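Local coordinates for protein acetate kinase (Entamoeba histolytica, PDB 4H0O) that probably transfers a phosphoryl group between acetate and pyrophosphate, as a pyrophosphate-dependent acetate kinase of the ASKHA superfamily with a ribonuclease H-like fold, at residues R286-L289 and H290-T294; L338-W341 and Q342-K345; I356-D360 and S361-K365. One frame throughout, in Å; residues are numbered along the deposited sequence.

Contact 1. Residues R286-L289 and H290-T294; sequences RDIL and HEIET
His290 takes up the first of five successive i to i+4 backbone bonds in the last two turns of helix 285-293, its N donating to Arg286 O at 3.0 Å; the side chain of Arg286, predicted to bind ATP, makes a salt bridge with Asp284. The imidazole stands with CG anti to the backbone N (chi1 -173°), and Thr294 CG2 lies 3.7 Å above one face of the ring, offset toward its rim; a polar aromatic suits this exposed flank. Glu291 N continues the series to Asp287 O at 2.9 Å, while its chain bends at chi2 (83°), and OE2 accepts from Lys298 N. Ile292 N bonds to Ile288 O at 3.1 Å. The two isoleucines, one turn apart, meet through Ile288 CG2 and Ile292 CD1 at 4.2 Å, a branched, apolar pair on the side of the helix that faces helix 299-324. Glu293 N continues to Leu289 O, and the extended Glu293 chain runs past that same oxygen. At Thr294 the helix has ended, yet Thr294 N closes the run on His290 O, which also accepts from Thr294 OG1 at 2.9 Å, the two donors reaching it from opposite faces of the carbonyl plane. Threonine thus uses its hydroxyl to double the grip on the last turn. Ile288 and Ile292 pack on Cys302 of helix 299-324, whereas Leu289 lies against Val340 and Gln342 where helices 334-339 and 341-350 join.

Contact 2. Residues L338-W341 and Q342-K345; sequences LEVW and QVRK
Arg344 NH1 donates to Leu338 O at 2.9 Å in a fairly straight bond. The oxygen lies in the guanidinium plane, but the nitrogen stands above the carbonyl plane, 75° out of it, so the bond does not use a lone pair. The same NH1 also donates to Gly337 O, while NE and NH2 are taken by Asn363 OD1 and Ser366 O. Five N-H bonds on one flat end make arginine well suited to tying together oxygens from two separate parts of the chain, the end of helix 334-339 and residues 363-366, and these bonds should fix the rotation of the group. Over one of its faces lie Val340 O and Trp341 CA, and NH2 is 3.4 Å from Trp341 CB. In the backbone, Lys345 N donates to Trp341 O at 2.9 Å, and Val343 N makes a weak bond to Val340 O. This is a junction between two helices: 334-339 gives out, Val340 stands at the N-cap position, and 341-350 starts in the next residue. Trp341 CG sits between the backbone N and the carbonyl carbon (chi1 67°), which folds the indole back over Gln342. The amide of Gln342 stacks over one face of the indole, offset toward its rim, the planes 16° apart and Gln342 CD 3.4 Å above the ring plane, while CG makes a CH-pi contact 3.8 Å from the six-membered ring's centroid. A flat amide on a bendable chain can follow the ring in this way. Val340 CG1 packs on Val343 CG2 at 3.9 Å, and Val340 also meets Leu289 of helix 285-293.

Contact 3. Residues I356-D360 and S361-K365; sequences IELDD and SLNEK
Asp359 ends an extended run and caps helix 360-365, its O accepting from Asn363 N at 3.1 Å, while Asp360 O accepts from Glu364 N at 3.2 Å. The Asp359 carboxylate, turned anti to the backbone N (chi1 -165°), reaches forward so that OD1 takes a weak capping bond from Ser361 N at 3.4 Å. Aspartate suits an N-cap because its short chain can meet an N-H of the first turn, and its charge would favour the positive end of the helix dipole. The other oxygen, OD2, lies alongside Leu362, 3.7 Å from CG. A water bridges Asp360 and Asn363: it donates to Asp360 OD1 and accepts from Asn363 ND2 at 3.0 Å. Leu358 CD2 comes 4.1 Å from Asn363 CG, the two chains crossing at a slant, so that an apolar branch borders the buried amide. Farther on, Lys365 NZ reaches back to Ser361 OG in a weak bond. Upstream, Glu357 and Asp359 make backbone hydrogen bonds to Met376 and Leu374. Asn363 OD1 accepts from Arg344 NE and its ND2 also donates to Trp341 O, both of helix 341-350, and Leu358 packs on Cys348 there.

Overall arrangement
The three contacts follow one another along the chain, all on the same side of its centre. Contact 2 is the middle piece and touches both neighbours: its centre is about 13 Å from that of contact 1 and about 10 Å from that of contact 3, whereas contacts 1 and 3, about 21 Å apart between centres, do not touch. Helix 285-293 meets the 338-345 junction through Leu289 and Val340. On helix 360-365, besides the polar bonds of Asn363, Glu364 CG packs 3.6 Å from Trp341 CE3. Residues 338-345 follow strand 329-333, in the same sheet as strand 382-385, which Leu338 and Arg344 touch. Arg286, at the start of contact 1, is predicted to bind ATP.

Contact 1. Residues R286-L289 and H290-T294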
ATOM      1  N   ARG B 286       2.936  -6.696 -22.831  1.00 45.19           N
ATOM      2  CA  ARG B 286       2.614  -6.605 -24.253  1.00 44.21           C
ATOM      3  C   ARG B 286       1.872  -7.841 -24.767  1.00 46.17           C
ATOM      4  O   ARG B 286       0.980  -7.727 -25.609  1.00 48.93           O
ATOM      5  CB  ARG B 286       3.882  -6.341 -25.072  1.00 39.64           C
ATOM      6  CG  ARG B 286       4.532  -4.991 -24.771  1.00 45.31           C
ATOM      7  CD  ARG B 286       5.961  -4.924 -25.290  1.00 50.95           C
ATOM      8  NE  ARG B 286       6.813  -5.927 -24.655  1.00 51.93           N
ATOM      9  CZ  ARG B 286       8.089  -6.135 -24.961  1.00 62.87           C
ATOM     10  NH1 ARG B 286       8.681  -5.407 -25.899  1.00 65.57           N
ATOM     11  NH2 ARG B 286       8.778  -7.076 -24.327  1.00 55.70           N
ATOM     12  N   ASP B 287       2.237  -9.013 -24.255  1.00 39.47           N
ATOM     13  CA  ASP B 287       1.519 -10.247 -24.569  1.00 44.04           C
ATOM     14  C   ASP B 287       0.112 -10.211 -23.977  1.00 47.88           C
ATOM     15  O   ASP B 287      -0.840 -10.713 -24.580  1.00 49.06           O
ATOM     16  CB  ASP B 287       2.273 -11.470 -24.031  1.00 49.63           C
ATOM     17  CG  ASP B 287       3.624 -11.671 -24.696  1.00 53.56           C
ATOM     18  OD1 ASP B 287       3.795 -11.242 -25.857  1.00 52.96           O
ATOM     19  OD2 ASP B 287       4.514 -12.267 -24.052  1.00 64.64           O
ATOM     20  N   ILE B 288      -0.005  -9.618 -22.791  1.00 44.08           N
ATOM     21  CA  ILE B 288      -1.288  -9.467 -22.107  1.00 44.06           C
ATOM     22  C   ILE B 288      -2.242  -8.584 -22.909  1.00 40.71           C
ATOM     23  O   ILE B 288      -3.396  -8.952 -23.135  1.00 37.64           O
ATOM     24  CB  ILE B 288      -1.095  -8.887 -20.686  1.00 37.08           C
ATOM     25  CG1 ILE B 288      -0.432  -9.928 -19.781  1.00 39.37           C
ATOM     26  CG2 ILE B 288      -2.421  -8.450 -20.091  1.00 30.32           C
ATOM     27  CD1 ILE B 288      -0.038  -9.408 -18.413  1.00 41.70           C
ATOM     28  N   LEU B 289      -1.752  -7.422 -23.334  1.00 39.43           N
ATOM     29  CA  LEU B 289      -2.518  -6.512 -24.180  1.00 48.19           C
ATOM     30  C   LEU B 289      -2.908  -7.191 -25.490  1.00 48.10           C
ATOM     31  O   LEU B 289      -4.029  -7.038 -25.973  1.00 42.06           O
ATOM     32  CB  LEU B 289      -1.697  -5.258 -24.481  1.00 44.40           C
ATOM     33  CG  LEU B 289      -1.453  -4.281 -23.332  1.00 45.25           C
ATOM     34  CD1 LEU B 289      -0.488  -3.190 -23.759  1.00 39.12           C
ATOM     35  CD2 LEU B 289      -2.766  -3.672 -22.884  1.00 44.80           C
ATOM     36  N   HIS B 290      -1.966  -7.941 -26.053  1.00 52.10           N
ATOM     37  CA  HIS B 290      -2.184  -8.659 -27.302  1.00 52.80           C
ATOM     38  C   HIS B 290      -3.325  -9.669 -27.180  1.00 56.17           C
ATOM     39  O   HIS B 290      -4.187  -9.750 -28.056  1.00 53.15           O
ATOM     40  CB  HIS B 290      -0.893  -9.357 -27.728  1.00 44.74           C
ATOM     41  CG  HIS B 290      -0.964  -9.986 -29.080  1.00 66.48           C
ATOM     42  ND1 HIS B 290      -1.159 -11.337 -29.265  1.00 68.36           N
ATOM     43  CD2 HIS B 290      -0.862  -9.450 -30.323  1.00 66.85           C
ATOM     44  CE1 HIS B 290      -1.176 -11.608 -30.557  1.00 65.63           C
ATOM     45  NE2 HIS B 290      -0.998 -10.478 -31.219  1.00 71.16           N
ATOM     46  N   GLU B 291      -3.330 -10.428 -26.086  1.00 44.89           N
ATOM     47  CA  GLU B 291      -4.370 -11.429 -25.837  1.00 50.13           C
ATOM     48  C   GLU B 291      -5.748 -10.786 -25.696  1.00 52.63           C
ATOM     49  O   GLU B 291      -6.744 -11.317 -26.194  1.00 51.35           O
ATOM     50  CB  GLU B 291      -4.032 -12.248 -24.584  1.00 36.01           C
ATOM     51  CG  GLU B 291      -5.036 -13.358 -24.245  1.00 55.26           C
ATOM     52  CD  GLU B 291      -4.794 -14.645 -25.025  1.00 61.06           C
ATOM     53  OE1 GLU B 291      -4.032 -14.613 -26.014  1.00 59.31           O
ATOM     54  OE2 GLU B 291      -5.369 -15.690 -24.645  1.00 57.12           O
ATOM     55  N   ILE B 292      -5.798  -9.644 -25.012  1.00 54.77           N
ATOM     56  CA  ILE B 292      -7.041  -8.898 -24.844  1.00 48.93           C
ATOM     57  C   ILE B 292      -7.593  -8.475 -26.201  1.00 52.29           C
ATOM     58  O   ILE B 292      -8.758  -8.721 -26.516  1.00 52.85           O
ATOM     59  CB  ILE B 292      -6.835  -7.632 -23.984  1.00 44.29           C
ATOM     60  CG1 ILE B 292      -6.410  -8.006 -22.564  1.00 44.79           C
ATOM     61  CG2 ILE B 292      -8.106  -6.796 -23.948  1.00 36.98           C
ATOM     62  CD1 ILE B 292      -5.979  -6.821 -21.719  1.00 43.42           C
ATOM     63  N   GLU B 293      -6.740  -7.846 -27.004  1.00 55.17           N
ATOM     64  CA  GLU B 293      -7.154  -7.272 -28.282  1.00 63.38           C
ATOM     65  C   GLU B 293      -7.438  -8.310 -29.371  1.00 67.20           C
ATOM     66  O   GLU B 293      -8.228  -8.053 -30.280  1.00 67.98           O
ATOM     67  CB  GLU B 293      -6.120  -6.250 -28.758  1.00 57.08           C
ATOM     68  CG  GLU B 293      -6.063  -4.995 -27.893  1.00 62.97           C
ATOM     69  CD  GLU B 293      -4.910  -4.076 -28.260  1.00 79.61           C
ATOM     70  OE1 GLU B 293      -3.958  -4.542 -28.923  1.00 74.34           O
ATOM     71  OE2 GLU B 293      -4.959  -2.885 -27.880  1.00 73.46           O
ATOM     72  N   THR B 294      -6.797  -9.472 -29.284  1.00 64.19           N
ATOM     73  CA  THR B 294      -7.083 -10.564 -30.214  1.00 54.58           C
ATOM     74  C   THR B 294      -8.175 -11.474 -29.663  1.00 56.74           C
ATOM     75  O   THR B 294      -8.531 -12.472 -30.291  1.00 58.94           O
ATOM     76  CB  THR B 294      -5.833 -11.415 -30.529  1.00 55.62           C
ATOM     77  OG1 THR B 294      -5.384 -12.077 -29.340  1.00 64.65           O
ATOM     78  CG2 THR B 294      -4.713 -10.546 -31.084  1.00 60.41           C
TER

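Contact 2. Residues L338-W341 and Q342-K345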
ATOM      1  N   LEU B 338       8.304   3.330 -21.385  1.00 35.99           N
ATOM      2  CA  LEU B 338       8.739   3.985 -22.614  1.00 31.85           C
ATOM      3  C   LEU B 338       8.019   3.454 -23.850  1.00 32.16           C
ATOM      4  O   LEU B 338       7.740   4.211 -24.782  1.00 37.79           O
ATOM      5  CB  LEU B 338      10.250   3.809 -22.794  1.00 30.22           C
ATOM      6  CG  LEU B 338      11.147   4.310 -21.662  1.00 34.57           C
ATOM      7  CD1 LEU B 338      12.578   3.839 -21.863  1.00 25.51           C
ATOM      8  CD2 LEU B 338      11.097   5.830 -21.552  1.00 27.48           C
ATOM      9  N   GLU B 339       7.707   2.160 -23.847  1.00 33.74           N
ATOM     10  CA  GLU B 339       7.291   1.469 -25.071  1.00 40.45           C
ATOM     11  C   GLU B 339       5.882   0.867 -25.034  1.00 40.07           C
ATOM     12  O   GLU B 339       5.531   0.063 -25.897  1.00 47.68           O
ATOM     13  CB  GLU B 339       8.240   0.298 -25.353  1.00 35.55           C
ATOM     14  CG  GLU B 339       9.719   0.681 -25.347  1.00 45.83           C
ATOM     15  CD  GLU B 339      10.637  -0.490 -25.658  1.00 57.55           C
ATOM     16  OE1 GLU B 339      10.130  -1.613 -25.869  1.00 63.58           O
ATOM     17  OE2 GLU B 339      11.869  -0.285 -25.695  1.00 64.46           O
ATOM     18  N   VAL B 340       5.080   1.249 -24.042  1.00 39.88           N
ATOM     19  CA  VAL B 340       3.718   0.729 -23.906  1.00 30.81           C
ATOM     20  C   VAL B 340       2.767   1.902 -23.648  1.00 38.07           C
ATOM     21  O   VAL B 340       2.532   2.275 -22.497  1.00 40.49           O
ATOM     22  CB  VAL B 340       3.533  -0.326 -22.799  1.00 34.44           C
ATOM     23  CG1 VAL B 340       2.112  -0.868 -22.805  1.00 34.97           C
ATOM     24  CG2 VAL B 340       4.530  -1.457 -22.980  1.00 29.88           C
ATOM     25  N   TRP B 341       2.213   2.469 -24.718  1.00 32.57           N
ATOM     26  CA  TRP B 341       1.391   3.676 -24.604  1.00 36.81           C
ATOM     27  C   TRP B 341       0.051   3.457 -23.896  1.00 34.59           C
ATOM     28  O   TRP B 341      -0.514   4.397 -23.332  1.00 35.66           O
ATOM     29  CB  TRP B 341       1.163   4.316 -25.980  1.00 41.15           C
ATOM     30  CG  TRP B 341       0.326   3.494 -26.904  1.00 37.97           C
ATOM     31  CD1 TRP B 341       0.769   2.595 -27.828  1.00 35.09           C
ATOM     32  CD2 TRP B 341      -1.103   3.503 -27.004  1.00 40.60           C
ATOM     33  NE1 TRP B 341      -0.295   2.039 -28.494  1.00 33.46           N
ATOM     34  CE2 TRP B 341      -1.459   2.580 -28.007  1.00 34.74           C
ATOM     35  CE3 TRP B 341      -2.120   4.202 -26.341  1.00 38.12           C
ATOM     36  CZ2 TRP B 341      -2.785   2.334 -28.366  1.00 34.53           C
ATOM     37  CZ3 TRP B 341      -3.437   3.958 -26.696  1.00 41.03           C
ATOM     38  CH2 TRP B 341      -3.758   3.033 -27.700  1.00 35.10           C
ATOM     39  N   GLN B 342      -0.460   2.229 -23.935  1.00 31.01           N
ATOM     40  CA  GLN B 342      -1.737   1.916 -23.299  1.00 34.26           C
ATOM     41  C   GLN B 342      -1.682   2.108 -21.783  1.00 37.12           C
ATOM     42  O   GLN B 342      -2.666   2.527 -21.170  1.00 38.50           O
ATOM     43  CB  GLN B 342      -2.185   0.487 -23.629  1.00 35.18           C
ATOM     44  CG  GLN B 342      -2.586   0.255 -25.084  1.00 32.95           C
ATOM     45  CD  GLN B 342      -1.424  -0.194 -25.947  1.00 36.93           C
ATOM     46  OE1 GLN B 342      -0.261  -0.004 -25.588  1.00 39.59           O
ATOM     47  NE2 GLN B 342      -1.731  -0.800 -27.090  1.00 37.19           N
ATOM     48  N   VAL B 343      -0.537   1.793 -21.182  1.00 27.24           N
ATOM     49  CA  VAL B 343      -0.349   1.978 -19.745  1.00 29.88           C
ATOM     50  C   VAL B 343      -0.369   3.459 -19.379  1.00 31.76           C
ATOM     51  O   VAL B 343      -1.046   3.863 -18.429  1.00 36.35           O
ATOM     52  CB  VAL B 343       0.961   1.318 -19.249  1.00 34.41           C
ATOM     53  CG1 VAL B 343       1.369   1.864 -17.889  1.00 32.52           C
ATOM     54  CG2 VAL B 343       0.798  -0.194 -19.183  1.00 33.25           C
ATOM     55  N   ARG B 344       0.364   4.264 -20.145  1.00 32.23           N
ATOM     56  CA  ARG B 344       0.424   5.706 -19.918  1.00 31.55           C
ATOM     57  C   ARG B 344      -0.951   6.343 -20.085  1.00 38.09           C
ATOM     58  O   ARG B 344      -1.347   7.205 -19.298  1.00 37.78           O
ATOM     59  CB  ARG B 344       1.426   6.366 -20.874  1.00 33.09           C
ATOM     60  CG  ARG B 344       2.872   5.885 -20.719  1.00 39.08           C
ATOM     61  CD  ARG B 344       3.824   6.716 -21.574  1.00 34.31           C
ATOM     62  NE  ARG B 344       3.536   6.602 -23.003  1.00 38.12           N
ATOM     63  CZ  ARG B 344       4.335   6.005 -23.882  1.00 43.23           C
ATOM     64  NH1 ARG B 344       5.483   5.475 -23.483  1.00 36.11           N
ATOM     65  NH2 ARG B 344       3.992   5.944 -25.164  1.00 38.14           N
ATOM     66  N   LYS B 345      -1.675   5.913 -21.113  1.00 25.41           N
ATOM     67  CA  LYS B 345      -3.017   6.426 -21.372  1.00 37.85           C
ATOM     68  C   LYS B 345      -3.959   6.060 -20.230  1.00 32.94           C
ATOM     69  O   LYS B 345      -4.720   6.900 -19.749  1.00 29.19           O
ATOM     70  CB  LYS B 345      -3.552   5.883 -22.701  1.00 39.71           C
ATOM     71  CG  LYS B 345      -4.933   6.398 -23.087  1.00 38.38           C
ATOM     72  CD  LYS B 345      -5.032   7.909 -22.919  1.00 41.82           C
ATOM     73  CE  LYS B 345      -6.208   8.484 -23.698  1.00 49.52           C
ATOM     74  NZ  LYS B 345      -7.403   7.603 -23.654  1.00 60.06           N
TER

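Contact 3. Residues I356-D360 and S361-K365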
ATOM      1  N   ILE B 356      -4.408  16.863 -16.263  1.00 39.67           N
ATOM      2  CA  ILE B 356      -3.576  16.223 -17.281  1.00 35.96           C
ATOM      3  C   ILE B 356      -4.295  16.163 -18.626  1.00 41.34           C
ATOM      4  O   ILE B 356      -5.277  15.434 -18.792  1.00 44.91           O
ATOM      5  CB  ILE B 356      -3.115  14.806 -16.861  1.00 41.37           C
ATOM      6  CG1 ILE B 356      -2.069  14.900 -15.750  1.00 35.43           C
ATOM      7  CG2 ILE B 356      -2.520  14.055 -18.046  1.00 38.62           C
ATOM      8  CD1 ILE B 356      -1.510  13.560 -15.299  1.00 36.15           C
ATOM      9  N   GLU B 357      -3.796  16.944 -19.581  1.00 40.82           N
ATOM     10  CA  GLU B 357      -4.348  16.985 -20.928  1.00 41.77           C
ATOM     11  C   GLU B 357      -3.353  16.333 -21.877  1.00 47.11           C
ATOM     12  O   GLU B 357      -2.379  16.961 -22.301  1.00 43.74           O
ATOM     13  CB  GLU B 357      -4.610  18.433 -21.343  1.00 53.20           C
ATOM     14  CG  GLU B 357      -5.254  19.267 -20.243  1.00 61.15           C
ATOM     15  CD  GLU B 357      -5.467  20.719 -20.638  1.00 76.51           C
ATOM     16  OE1 GLU B 357      -4.720  21.226 -21.505  1.00 68.73           O
ATOM     17  OE2 GLU B 357      -6.387  21.352 -20.077  1.00 68.01           O
ATOM     18  N   LEU B 358      -3.603  15.069 -22.204  1.00 43.72           N
ATOM     19  CA  LEU B 358      -2.647  14.266 -22.957  1.00 44.47           C
ATOM     20  C   LEU B 358      -2.827  14.417 -24.468  1.00 46.75           C
ATOM     21  O   LEU B 358      -3.945  14.327 -24.980  1.00 46.56           O
ATOM     22  CB  LEU B 358      -2.777  12.792 -22.557  1.00 35.90           C
ATOM     23  CG  LEU B 358      -1.549  11.901 -22.754  1.00 39.59           C
ATOM     24  CD1 LEU B 358      -0.424  12.329 -21.825  1.00 39.78           C
ATOM     25  CD2 LEU B 358      -1.893  10.443 -22.525  1.00 39.29           C
ATOM     26  N   ASP B 359      -1.729  14.660 -25.180  1.00 50.22           N
ATOM     27  CA  ASP B 359      -1.761  14.617 -26.636  1.00 45.52           C
ATOM     28  C   ASP B 359      -1.748  13.145 -27.039  1.00 47.66           C
ATOM     29  O   ASP B 359      -0.694  12.499 -27.037  1.00 42.17           O
ATOM     30  CB  ASP B 359      -0.566  15.361 -27.239  1.00 44.94           C
ATOM     31  CG  ASP B 359      -0.748  15.666 -28.723  1.00 53.15           C
ATOM     32  OD1 ASP B 359      -1.416  14.877 -29.427  1.00 49.42           O
ATOM     33  OD2 ASP B 359      -0.218  16.700 -29.187  1.00 52.68           O
ATOM     34  N   ASP B 360      -2.925  12.620 -27.367  1.00 42.76           N
ATOM     35  CA  ASP B 360      -3.091  11.193 -27.633  1.00 47.01           C
ATOM     36  C   ASP B 360      -2.347  10.710 -28.879  1.00 53.23           C
ATOM     37  O   ASP B 360      -1.991   9.534 -28.975  1.00 47.32           O
ATOM     38  CB  ASP B 360      -4.578  10.828 -27.716  1.00 44.86           C
ATOM     39  CG  ASP B 360      -5.256  10.842 -26.360  1.00 56.64           C
ATOM     40  OD1 ASP B 360      -4.578  10.528 -25.359  1.00 62.15           O
ATOM     41  OD2 ASP B 360      -6.460  11.166 -26.291  1.00 71.43           O
ATOM     42  N   SER B 361      -2.104  11.616 -29.821  1.00 51.54           N
ATOM     43  CA  SER B 361      -1.389  11.258 -31.041  1.00 52.65           C
ATOM     44  C   SER B 361       0.107  11.099 -30.772  1.00 44.02           C
ATOM     45  O   SER B 361       0.745  10.192 -31.306  1.00 53.09           O
ATOM     46  CB  SER B 361      -1.632  12.298 -32.137  1.00 48.33           C
ATOM     47  OG  SER B 361      -1.192  11.820 -33.394  1.00 60.73           O
ATOM     48  N   LEU B 362       0.661  11.981 -29.943  1.00 48.17           N
ATOM     49  CA  LEU B 362       2.065  11.882 -29.548  1.00 39.32           C
ATOM     50  C   LEU B 362       2.299  10.631 -28.704  1.00 46.29           C
ATOM     51  O   LEU B 362       3.304   9.936 -28.867  1.00 46.32           O
ATOM     52  CB  LEU B 362       2.510  13.122 -28.767  1.00 44.84           C
ATOM     53  CG  LEU B 362       2.685  14.441 -29.527  1.00 53.35           C
ATOM     54  CD1 LEU B 362       3.306  15.504 -28.633  1.00 37.27           C
ATOM     55  CD2 LEU B 362       3.533  14.237 -30.766  1.00 41.50           C
ATOM     56  N   ASN B 363       1.363  10.345 -27.805  1.00 43.30           N
ATOM     57  CA  ASN B 363       1.497   9.206 -26.904  1.00 43.09           C
ATOM     58  C   ASN B 363       1.502   7.864 -27.629  1.00 39.68           C
ATOM     59  O   ASN B 363       2.290   6.977 -27.293  1.00 36.57           O
ATOM     60  CB  ASN B 363       0.396   9.223 -25.842  1.00 38.18           C
ATOM     61  CG  ASN B 363       0.505   8.059 -24.878  1.00 41.43           C
ATOM     62  OD1 ASN B 363       1.506   7.915 -24.173  1.00 36.59           O
ATOM     63  ND2 ASN B 363      -0.529   7.223 -24.835  1.00 38.93           N
ATOM     64  N   GLU B 364       0.628   7.720 -28.623  1.00 45.25           N
ATOM     65  CA  GLU B 364       0.500   6.460 -29.355  1.00 46.72           C
ATOM     66  C   GLU B 364       1.702   6.163 -30.250  1.00 40.48           C
ATOM     67  O   GLU B 364       1.880   5.031 -30.698  1.00 46.70           O
ATOM     68  CB  GLU B 364      -0.796   6.439 -30.176  1.00 44.15           C
ATOM     69  CG  GLU B 364      -2.051   6.161 -29.351  1.00 54.12           C
ATOM     70  CD  GLU B 364      -3.340   6.395 -30.124  1.00 57.15           C
ATOM     71  OE1 GLU B 364      -3.357   6.173 -31.354  1.00 69.22           O
ATOM     72  OE2 GLU B 364      -4.340   6.806 -29.495  1.00 63.32           O
ATOM     73  N   LYS B 365       2.532   7.173 -30.501  1.00 43.33           N
ATOM     74  CA  LYS B 365       3.669   7.020 -31.407  1.00 48.56           C
ATOM     75  C   LYS B 365       5.024   7.066 -30.701  1.00 46.42           C
ATOM     76  O   LYS B 365       6.053   6.746 -31.297  1.00 49.75           O
ATOM     77  CB  LYS B 365       3.609   8.077 -32.515  1.00 43.97           C
ATOM     78  CG  LYS B 365       2.376   7.955 -33.400  1.00 57.61           C
ATOM     79  CD  LYS B 365       2.170   9.182 -34.276  1.00 72.03           C
ATOM     80  CE  LYS B 365       0.898   9.041 -35.098  1.00 71.58           C
ATOM     81  NZ  LYS B 365      -0.240   8.573 -34.257  1.00 72.01           N
TER
HETATM   82  O   HOH W   1      -3.072   7.811 -26.219  1.00 36.10           O